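Alpha-L-rhamnosidase (Aspergillus terreus, PDB 6GSZ) probably hydrolyses terminal non-reducing alpha-L-rhamnose residues from alpha-L-rhamnosides and binds calcium ions. Local coordinates at residues 352-358 and 398-404; 374-378 and 391-396; 313-317 and 416-420; 323-329 and 360-365. All blocks are in the same frame, centred on the assembly; numbering follows the deposited sequence.

Contact 1 (352-358 and 398-404)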
# COMPACT_ATOMS: atom_id res chain seq x y z
N ILE A 352 -20.74 2.06 26.36
CA ILE A 352 -20.50 3.15 25.45
C ILE A 352 -20.51 2.60 24.01
O ILE A 352 -19.87 1.59 23.74
CB ILE A 352 -19.13 3.81 25.73
CG1 ILE A 352 -18.82 3.94 27.22
CG2 ILE A 352 -19.03 5.13 24.99
CD1 ILE A 352 -17.45 4.54 27.51
N ARG A 353 -21.18 3.33 23.11
CA ARG A 353 -21.24 2.98 21.70
C ARG A 353 -20.56 4.07 20.88
O ARG A 353 -20.75 5.29 21.15
CB ARG A 353 -22.69 2.82 21.25
CG ARG A 353 -22.84 2.30 19.82
CD ARG A 353 -24.27 2.20 19.35
NE ARG A 353 -24.88 3.51 19.22
CZ ARG A 353 -26.16 3.73 18.97
NH1 ARG A 353 -26.98 2.71 18.78
NH2 ARG A 353 -26.60 4.97 18.88
N PHE A 354 -19.77 3.62 19.89
CA PHE A 354 -19.02 4.49 18.98
C PHE A 354 -19.38 4.15 17.54
O PHE A 354 -19.11 3.04 17.10
CB PHE A 354 -17.52 4.30 19.20
CG PHE A 354 -17.03 4.50 20.60
CD1 PHE A 354 -16.69 5.75 21.06
CD2 PHE A 354 -16.95 3.44 21.50
CE1 PHE A 354 -16.23 5.93 22.36
CE2 PHE A 354 -16.46 3.63 22.78
CZ PHE A 354 -16.13 4.87 23.22
N VAL A 355 -20.07 5.08 16.86
CA VAL A 355 -20.49 4.87 15.48
C VAL A 355 -19.62 5.76 14.59
O VAL A 355 -19.69 7.00 14.71
CB VAL A 355 -21.99 5.17 15.29
CG1 VAL A 355 -22.42 5.03 13.84
CG2 VAL A 355 -22.86 4.27 16.17
N HIS A 356 -18.82 5.12 13.72
CA HIS A 356 -17.78 5.85 12.96
C HIS A 356 -18.25 6.14 11.53
O HIS A 356 -18.69 5.23 10.84
CB HIS A 356 -16.50 4.99 12.92
CG HIS A 356 -15.96 4.56 14.26
ND1 HIS A 356 -16.56 3.57 15.00
CD2 HIS A 356 -14.88 4.96 14.97
CE1 HIS A 356 -15.84 3.36 16.10
NE2 HIS A 356 -14.83 4.21 16.13
N THR A 357 -18.12 7.40 11.08
CA THR A 357 -18.51 7.76 9.70
C THR A 357 -17.48 8.71 9.07
O THR A 357 -16.73 9.39 9.75
CB THR A 357 -19.92 8.38 9.63
OG1 THR A 357 -19.88 9.70 10.19
CG2 THR A 357 -20.94 7.54 10.36
N GLU A 358 -17.50 8.76 7.74
CA GLU A 358 -16.60 9.64 6.98
C GLU A 358 -17.09 11.09 6.98
O GLU A 358 -16.28 12.03 6.97
CB GLU A 358 -16.49 9.14 5.54
CG GLU A 358 -15.74 7.85 5.45
CD GLU A 358 -15.42 7.52 4.01
OE1 GLU A 358 -16.37 7.38 3.18
OE2 GLU A 358 -14.22 7.45 3.70
N PHE A 398 -12.96 6.88 8.98
CA PHE A 398 -13.85 7.87 9.59
C PHE A 398 -13.16 9.20 9.87
O PHE A 398 -11.95 9.24 10.10
CB PHE A 398 -14.38 7.30 10.91
CG PHE A 398 -13.36 7.12 12.01
CD1 PHE A 398 -12.52 6.03 12.01
CD2 PHE A 398 -13.22 8.02 13.05
CE1 PHE A 398 -11.55 5.85 12.98
CE2 PHE A 398 -12.27 7.83 14.05
CZ PHE A 398 -11.44 6.74 14.03
N ARG A 399 -13.99 10.26 9.94
CA ARG A 399 -13.61 11.54 10.53
C ARG A 399 -14.46 11.84 11.79
O ARG A 399 -13.98 12.51 12.70
CB ARG A 399 -13.80 12.65 9.48
CG ARG A 399 -13.63 14.06 10.05
CD ARG A 399 -13.54 15.13 8.99
NE ARG A 399 -13.57 16.42 9.67
CZ ARG A 399 -13.32 17.59 9.08
NH1 ARG A 399 -13.01 17.61 7.78
NH2 ARG A 399 -13.36 18.71 9.80
N TYR A 400 -15.70 11.35 11.79
CA TYR A 400 -16.68 11.62 12.84
C TYR A 400 -17.03 10.34 13.60
O TYR A 400 -17.09 9.26 13.04
CB TYR A 400 -17.94 12.23 12.21
CG TYR A 400 -17.68 13.49 11.42
CD1 TYR A 400 -17.58 14.71 12.07
CD2 TYR A 400 -17.51 13.46 10.04
CE1 TYR A 400 -17.32 15.87 11.35
CE2 TYR A 400 -17.23 14.61 9.32
CZ TYR A 400 -17.13 15.82 9.98
OH TYR A 400 -16.91 16.99 9.31
N VAL A 401 -17.37 10.53 14.87
CA VAL A 401 -17.84 9.42 15.70
C VAL A 401 -19.01 9.93 16.55
O VAL A 401 -18.84 10.85 17.34
CB VAL A 401 -16.74 8.87 16.61
CG1 VAL A 401 -17.25 7.61 17.29
CG2 VAL A 401 -15.48 8.60 15.82
N GLN A 402 -20.17 9.28 16.40
CA GLN A 402 -21.28 9.51 17.33
C GLN A 402 -21.04 8.63 18.56
O GLN A 402 -20.80 7.42 18.41
CB GLN A 402 -22.63 9.18 16.72
CG GLN A 402 -23.77 9.51 17.68
CD GLN A 402 -25.14 9.23 17.11
OE1 GLN A 402 -25.46 9.62 15.97
NE2 GLN A 402 -25.95 8.55 17.90
N VAL A 403 -21.12 9.24 19.74
CA VAL A 403 -20.81 8.55 20.99
C VAL A 403 -22.05 8.55 21.86
O VAL A 403 -22.57 9.65 22.14
CB VAL A 403 -19.65 9.23 21.73
CG1 VAL A 403 -19.34 8.49 23.01
CG2 VAL A 403 -18.41 9.35 20.86
N ASP A 404 -22.53 7.35 22.23
CA ASP A 404 -23.69 7.21 23.13
C ASP A 404 -23.25 6.47 24.38
O ASP A 404 -22.49 5.49 24.30
CB ASP A 404 -24.86 6.51 22.43
CG ASP A 404 -25.56 7.40 21.42
OD1 ASP A 404 -26.40 8.25 21.85
OD2 ASP A 404 -25.22 7.32 20.25
O HOH W 1 -23.28 5.95 19.23
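Strands 352-357 and 400-404 form an antiparallel ladder in the concanavalin-like domain, and a classic beta bulge closes it where R399 and Y400 both face T357. The carbonyl T357 O takes two backbone donors there, R399 N at 2.9 Å and Y400 N at 3.0 Å. Beyond the bulge the pairs alternate regularly: V355 with Q402 and R353 with D404 are hydrogen-bonded pairs, while H356 with V401 and F354 with V403 are non-hydrogen-bonded ones.

On the face carrying R353, Q402 and D404, one carboxylate oxygen collects the polar groups. R353 NH2 makes a salt bridge to D404 OD2 at 3.1 Å, coming from above the carboxylate plane, with the guanidinium and carboxylate planes 89° apart. Q402 NE2 reaches the same OD2 at 2.8 Å, but on its syn lone pair and in the plane of its own amide. The R353 chain bends at chi3 (67°), which swings the guanidinium over toward D404; a water in the guanidinium plane ties R353 NE to that oxygen as well.

The face carrying F354, H356, V401 and V403 is buried. V401 CG1 lies over a face of the imidazole, and V403 CG2 packs 4.0 Å from F354 CD1. Across the corner at R399, F398 receives the edge of H356 on its ring face, with H356 CD2 3.7 Å above the ring centre and the two planes at 74°.

H356 ND1 is held by A375 O. Strand 376-380 flanks 352-357 on its other edge, strand 328-332 pairs with 400-404, and from strand 339-344 L340 touches F354, H356 and F398, and I342 touches F354.

Contact 2 (374-378 and 391-396); sequences KATDH and PSFTYH. With CA (calcium ion), chain B.
H396 and D377 approach from opposite directions and meet in a His-carboxylate hydrogen bond, the buried heart of this contact within the concanavalin-like domain, between strand 376-380 and the loop that leads into strand 396-398. H396 NE2 donates to D377 OD2 over 2.7 Å, nearly straight. The acceptor lies close to the imidazole plane, whereas the nitrogen meets OD2 on its syn side, 30° out of the carboxylate plane; ring and carboxylate are turned 42° apart. Having CG anti to its own carbonyl carbon (chi1 -59°), D377 directs its carboxylate at the loop. Its other oxygen, OD1, is bound by the backbone N of E267, so the group is gripped on both oxygens and its rotation should be well fixed.

Around this bond the packing is close: A375 CA lies 3.8 Å from H396 ND1, and H356 stacks on the histidine ring. T394 CG2 reaches D377 OD1 at 3.9 Å, while T394 OG1 turns to E262 O.

Farther along, the contact thins out. P391 CG only grazes D377 OD2 at 4.1 Å, and the partly exposed S392 touches nothing on 374-378. It serves a metal instead: S392 OG binds the calcium ion at 2.4 Å, beside two waters and E158 OE1.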
# COMPACT_ATOMS: atom_id res chain seq x y z
N LYS A 374 -21.38 -2.07 9.96
CA LYS A 374 -21.88 -1.20 11.04
C LYS A 374 -20.83 -0.19 11.52
O LYS A 374 -21.21 0.85 12.03
CB LYS A 374 -22.41 -2.01 12.21
CG LYS A 374 -23.62 -2.86 11.87
CD LYS A 374 -24.16 -3.62 13.06
CE LYS A 374 -25.19 -4.64 12.63
NZ LYS A 374 -25.55 -5.52 13.77
N ALA A 375 -19.53 -0.54 11.43
CA ALA A 375 -18.42 0.33 11.91
C ALA A 375 -18.74 0.90 13.30
O ALA A 375 -18.58 2.10 13.53
CB ALA A 375 -18.10 1.44 10.90
N THR A 376 -19.23 0.01 14.18
CA THR A 376 -19.72 0.38 15.50
C THR A 376 -19.04 -0.49 16.56
O THR A 376 -19.10 -1.72 16.47
CB THR A 376 -21.24 0.25 15.56
OG1 THR A 376 -21.84 1.16 14.64
CG2 THR A 376 -21.81 0.50 16.94
N ASP A 377 -18.41 0.19 17.52
CA ASP A 377 -17.79 -0.49 18.63
C ASP A 377 -18.60 -0.23 19.90
O ASP A 377 -19.15 0.86 20.07
CB ASP A 377 -16.35 -0.06 18.81
CG ASP A 377 -15.48 -0.31 17.59
OD1 ASP A 377 -15.77 -1.30 16.83
OD2 ASP A 377 -14.54 0.48 17.41
N HIS A 378 -18.66 -1.24 20.77
CA HIS A 378 -19.32 -1.14 22.07
C HIS A 378 -18.30 -1.49 23.14
O HIS A 378 -17.68 -2.56 23.04
CB HIS A 378 -20.50 -2.09 22.18
CG HIS A 378 -21.68 -1.75 21.33
ND1 HIS A 378 -21.77 -2.12 20.01
CD2 HIS A 378 -22.83 -1.11 21.63
CE1 HIS A 378 -22.94 -1.74 19.53
NE2 HIS A 378 -23.62 -1.11 20.50
N PRO A 391 -9.84 -1.36 20.16
CA PRO A 391 -10.27 -2.64 19.61
C PRO A 391 -9.07 -3.43 19.10
O PRO A 391 -8.00 -2.84 18.81
CB PRO A 391 -11.24 -2.26 18.49
CG PRO A 391 -10.75 -0.87 18.07
CD PRO A 391 -10.22 -0.21 19.33
N SER A 392 -9.28 -4.72 18.89
CA SER A 392 -8.21 -5.65 18.53
C SER A 392 -8.27 -6.15 17.10
O SER A 392 -7.21 -6.25 16.44
CB SER A 392 -8.22 -6.85 19.46
OG SER A 392 -7.84 -6.48 20.78
N PHE A 393 -9.45 -6.43 16.57
CA PHE A 393 -9.54 -7.14 15.27
C PHE A 393 -10.52 -6.47 14.31
O PHE A 393 -11.10 -7.15 13.42
CB PHE A 393 -9.90 -8.61 15.48
CG PHE A 393 -8.98 -9.31 16.46
CD1 PHE A 393 -7.63 -9.44 16.20
CD2 PHE A 393 -9.47 -9.80 17.68
CE1 PHE A 393 -6.79 -10.08 17.11
CE2 PHE A 393 -8.63 -10.42 18.59
CZ PHE A 393 -7.29 -10.57 18.30
N THR A 394 -10.66 -5.16 14.44
CA THR A 394 -11.49 -4.39 13.50
C THR A 394 -10.69 -3.18 13.04
O THR A 394 -9.69 -2.82 13.64
CB THR A 394 -12.83 -3.97 14.15
OG1 THR A 394 -13.70 -3.41 13.18
CG2 THR A 394 -12.63 -2.94 15.23
N TYR A 395 -11.23 -2.47 12.04
CA TYR A 395 -10.73 -1.13 11.76
C TYR A 395 -11.84 -0.36 11.06
O TYR A 395 -12.75 -0.97 10.51
CB TYR A 395 -9.42 -1.15 10.93
CG TYR A 395 -9.50 -1.52 9.47
CD1 TYR A 395 -9.52 -2.81 8.97
CD2 TYR A 395 -9.42 -0.51 8.53
CE1 TYR A 395 -9.42 -3.08 7.62
CE2 TYR A 395 -9.37 -0.76 7.17
CZ TYR A 395 -9.33 -2.05 6.71
OH TYR A 395 -9.19 -2.33 5.37
N HIS A 396 -11.72 0.97 11.08
CA HIS A 396 -12.75 1.83 10.52
C HIS A 396 -12.10 2.96 9.70
O HIS A 396 -10.99 3.36 9.99
CB HIS A 396 -13.61 2.44 11.62
CG HIS A 396 -13.97 1.53 12.75
ND1 HIS A 396 -14.69 0.37 12.60
CD2 HIS A 396 -13.63 1.65 14.04
CE1 HIS A 396 -14.85 -0.16 13.82
NE2 HIS A 396 -14.23 0.61 14.72
CA CA B . -5.70 -5.41 21.22
O HOH W 2 -5.92 -6.04 23.11
O HOH W 3 -6.07 -3.36 22.02

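Contact 3 (313-317 and 416-420)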
# COMPACT_ATOMS: atom_id res chain seq x y z
N ALA A 313 0.52 6.47 13.99
CA ALA A 313 0.41 7.79 14.58
C ALA A 313 -0.86 7.90 15.41
O ALA A 313 -1.78 7.14 15.24
CB ALA A 313 0.42 8.85 13.49
N GLU A 314 -0.87 8.90 16.27
CA GLU A 314 -2.02 9.43 16.92
C GLU A 314 -2.58 10.59 16.09
O GLU A 314 -1.79 11.33 15.46
CB GLU A 314 -1.58 9.97 18.28
CG GLU A 314 -2.74 10.40 19.13
CD GLU A 314 -2.42 10.90 20.53
OE1 GLU A 314 -1.30 10.67 21.02
OE2 GLU A 314 -3.31 11.53 21.12
N HIS A 315 -3.89 10.77 16.11
CA HIS A 315 -4.51 11.97 15.55
C HIS A 315 -5.49 12.52 16.58
O HIS A 315 -6.44 11.85 16.97
CB HIS A 315 -5.18 11.70 14.21
CG HIS A 315 -5.37 12.91 13.40
ND1 HIS A 315 -4.42 13.33 12.49
CD2 HIS A 315 -6.35 13.84 13.39
CE1 HIS A 315 -4.83 14.46 11.93
NE2 HIS A 315 -6.01 14.80 12.46
N LYS A 316 -5.22 13.75 17.02
CA LYS A 316 -5.97 14.32 18.14
C LYS A 316 -7.39 14.73 17.72
O LYS A 316 -7.66 15.10 16.57
CB LYS A 316 -5.21 15.51 18.72
CG LYS A 316 -3.96 15.08 19.48
CD LYS A 316 -3.22 16.21 20.18
CE LYS A 316 -1.86 15.77 20.70
NZ LYS A 316 -1.12 16.91 21.29
N LEU A 317 -8.27 14.69 18.72
CA LEU A 317 -9.61 15.19 18.59
C LEU A 317 -9.53 16.69 18.27
O LEU A 317 -8.78 17.42 18.91
CB LEU A 317 -10.31 14.92 19.93
CG LEU A 317 -11.75 15.33 20.08
CD1 LEU A 317 -12.66 14.48 19.22
CD2 LEU A 317 -12.14 15.21 21.54
N SER A 416 -9.28 11.92 27.06
CA SER A 416 -10.01 10.65 27.23
C SER A 416 -10.26 9.92 25.90
O SER A 416 -10.63 8.78 25.93
CB SER A 416 -11.29 10.89 27.96
OG SER A 416 -12.11 11.81 27.27
N VAL A 417 -10.05 10.59 24.75
CA VAL A 417 -10.24 9.93 23.45
C VAL A 417 -9.24 10.51 22.46
O VAL A 417 -9.03 11.71 22.40
CB VAL A 417 -11.70 9.99 22.92
CG1 VAL A 417 -12.15 11.41 22.62
CG2 VAL A 417 -11.93 9.09 21.71
N THR A 418 -8.67 9.60 21.65
CA THR A 418 -7.81 9.98 20.55
C THR A 418 -8.01 8.95 19.42
O THR A 418 -8.50 7.85 19.66
CB THR A 418 -6.37 10.09 21.04
OG1 THR A 418 -5.69 10.99 20.15
CG2 THR A 418 -5.67 8.75 21.13
N ALA A 419 -7.63 9.32 18.20
CA ALA A 419 -7.68 8.41 17.07
C ALA A 419 -6.28 7.83 16.86
O ALA A 419 -5.27 8.52 17.02
CB ALA A 419 -8.18 9.06 15.81
N ILE A 420 -6.28 6.56 16.46
CA ILE A 420 -5.07 5.84 16.14
C ILE A 420 -5.11 5.56 14.65
O ILE A 420 -6.02 4.95 14.17
CB ILE A 420 -4.98 4.54 16.94
CG1 ILE A 420 -5.20 4.76 18.45
CG2 ILE A 420 -3.67 3.80 16.66
CD1 ILE A 420 -4.21 5.66 19.13
O HOH W 4 -7.27 13.43 21.17
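E314 lays its extended side chain across T418 at about a right angle; in the conformers given, one of two modelled for each residue, its CG is 3.2 Å from T418 OG1 and its carboxylate sits beside the threonine. In this pair the hydroxyl T418 OG1 donates to E314 OE2 over 2.6 Å, meeting that oxygen on its anti side and 20° out of the carboxylate plane. Holding CG anti to the backbone N (chi1 -173°) and staying straight through chi2 are what carry the carboxylate of E314 alongside the partner strand, from the level of I420 to T418.

These residues sit where strand 309-315, an outermost strand of a four-stranded antiparallel sheet, pairs with strand 417-424. H315 and A419 make the hydrogen-bonded pair, H315 N to A419 O at 2.8 Å and A419 N to H315 O at 3.1 Å. E314 and I420 form the neighbouring non-hydrogen-bonded pair. Past H315 the chains part, and a water fills in for the direct backbone bonds: it accepts from L317 N and donates to V417 O at 2.8 Å and to T418 OG1 at 3.1 Å.

L317 CD2 meets V417 CG1 at 4.0 Å, and L330 of strand 328-332 touches both side chains. R341 of strand 339-344 lies against E314, T418 and I420.

Contact 4 (323-329 and 360-365)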
# COMPACT_ATOMS: atom_id res chain seq x y z
N SER A 323 -25.13 17.06 17.36
CA SER A 323 -25.82 16.83 16.10
C SER A 323 -27.15 17.59 16.08
O SER A 323 -27.55 18.17 17.10
CB SER A 323 -26.05 15.36 15.84
OG SER A 323 -27.14 14.87 16.56
N ALA A 324 -27.86 17.56 14.94
CA ALA A 324 -29.16 18.25 14.82
C ALA A 324 -30.13 17.78 15.91
O ALA A 324 -30.91 18.57 16.43
CB ALA A 324 -29.75 18.06 13.44
N SER A 325 -30.06 16.49 16.26
CA SER A 325 -31.00 15.90 17.26
C SER A 325 -30.39 15.81 18.66
O SER A 325 -30.97 15.20 19.55
CB SER A 325 -31.43 14.53 16.79
OG SER A 325 -30.30 13.66 16.73
N GLY A 326 -29.21 16.41 18.86
CA GLY A 326 -28.57 16.51 20.16
C GLY A 326 -27.64 15.34 20.47
O GLY A 326 -27.24 15.20 21.63
N LYS A 327 -27.26 14.54 19.47
CA LYS A 327 -26.30 13.45 19.71
C LYS A 327 -24.89 14.06 19.88
O LYS A 327 -24.56 15.11 19.31
CB LYS A 327 -26.31 12.43 18.57
CG LYS A 327 -27.65 11.78 18.24
CD LYS A 327 -28.33 11.12 19.42
CE LYS A 327 -29.79 10.79 19.13
NZ LYS A 327 -30.43 10.10 20.28
N THR A 328 -24.02 13.36 20.62
CA THR A 328 -22.65 13.80 20.82
C THR A 328 -21.78 13.25 19.69
O THR A 328 -21.77 12.04 19.47
CB THR A 328 -22.10 13.31 22.16
OG1 THR A 328 -22.91 13.90 23.18
CG2 THR A 328 -20.66 13.67 22.39
N VAL A 329 -21.04 14.15 19.01
CA VAL A 329 -20.20 13.78 17.86
C VAL A 329 -18.78 14.32 18.05
O VAL A 329 -18.55 15.49 18.34
CB VAL A 329 -20.80 14.28 16.53
CG1 VAL A 329 -20.00 13.76 15.35
CG2 VAL A 329 -22.26 13.89 16.38
N MET A 360 -20.80 13.86 7.65
CA MET A 360 -22.09 14.17 8.18
C MET A 360 -23.05 14.38 7.00
O MET A 360 -22.64 14.79 5.89
CB MET A 360 -22.04 15.47 8.99
CG MET A 360 -21.04 15.51 10.10
SD MET A 360 -21.53 14.42 11.44
CE MET A 360 -22.90 15.31 12.18
N GLU A 361 -24.33 14.14 7.23
CA GLU A 361 -25.36 14.45 6.27
C GLU A 361 -26.66 14.75 7.02
O GLU A 361 -27.06 14.01 7.90
CB GLU A 361 -25.56 13.28 5.31
CG GLU A 361 -26.43 13.64 4.12
CD GLU A 361 -26.88 12.53 3.17
OE1 GLU A 361 -26.93 11.32 3.59
OE2 GLU A 361 -27.17 12.89 1.97
N ASN A 362 -27.33 15.85 6.64
CA ASN A 362 -28.61 16.15 7.27
C ASN A 362 -28.44 16.31 8.79
O ASN A 362 -29.37 16.02 9.56
CB ASN A 362 -29.66 15.08 6.92
CG ASN A 362 -29.99 15.07 5.44
OD1 ASN A 362 -29.75 16.06 4.75
ND2 ASN A 362 -30.52 13.97 4.94
N GLY A 363 -27.27 16.81 9.21
CA GLY A 363 -27.02 17.17 10.61
C GLY A 363 -26.70 15.98 11.51
O GLY A 363 -26.62 16.16 12.71
N GLU A 364 -26.53 14.77 10.95
CA GLU A 364 -26.16 13.57 11.72
C GLU A 364 -25.03 12.81 11.01
O GLU A 364 -24.82 12.95 9.79
CB GLU A 364 -27.34 12.60 11.86
CG GLU A 364 -28.62 13.24 12.38
CD GLU A 364 -28.61 13.61 13.86
OE1 GLU A 364 -27.73 13.10 14.60
OE2 GLU A 364 -29.49 14.41 14.26
N VAL A 365 -24.36 11.94 11.75
CA VAL A 365 -23.34 11.09 11.15
C VAL A 365 -24.00 10.26 10.04
O VAL A 365 -25.14 9.87 10.15
CB VAL A 365 -22.59 10.25 12.20
CG1 VAL A 365 -21.89 11.11 13.22
CG2 VAL A 365 -23.47 9.22 12.88
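E364 reaches from one beta turn into another and binds two serines with its carboxylate. It belongs to a tight hairpin, strands 360-361 and 364-365 joined by a type I' turn from E361 to E364, while S323, S325 and their neighbours form a type I turn, S323 to G326, ahead of strand 328-332. S323 OG donates to E364 OE1 at 2.7 Å, on the syn side and 30° out of the carboxylate plane. The other oxygen takes two donors from a single residue: S325 N reaches E364 OE2 at 2.9 Å on its syn side, though the bond is bent to 131°, and S325 OG comes in at 2.7 Å from above the plane. Four donors of the type I turn thus serve the hairpin, counting A324 N, whose nearly straight bond ends on G363 O at 2.9 Å.

What brings the carboxylate here is a bend in the E364 chain at chi2 (-72°), which folds its end back toward 323-325. On the opposing side S323 OG is itself held, since K327 N donates to it; G326 N to S323 O closes the type I turn, and S323 N to K327 O joins the chain on its two flanks. Positive phi at N362 and G363 suits the type I' turn.

Farther in, Y400 of strand 400-404 and F321 of strand 319-322 touch both V329 and M360. V329 and V365 lie alongside each other there, pointing in contrary senses, with V329 CG1 3.9 Å from V365 CG1.

Overall arrangement
Coming from the N terminus, the chain first lays down 313-317, which waits until 416-420 to close contact 3, the longest loop of the four; all the other contacts fall within it. Next, 323-329 opens contact 4, but 352-358 of contact 1 intervenes before 360-365 closes it, and contact 1 itself closes only at 398-404, so these two cross. Contact 2 opens and closes inside the span of contact 1, after contact 4 is complete. Contacts 1, 2 and 4 all reach one mixed sheet: strand 351-361 runs between 376-380 and 400-404, and 328-332 lies beyond the latter. Contact 3 belongs to a second, antiparallel sheet packed alongside.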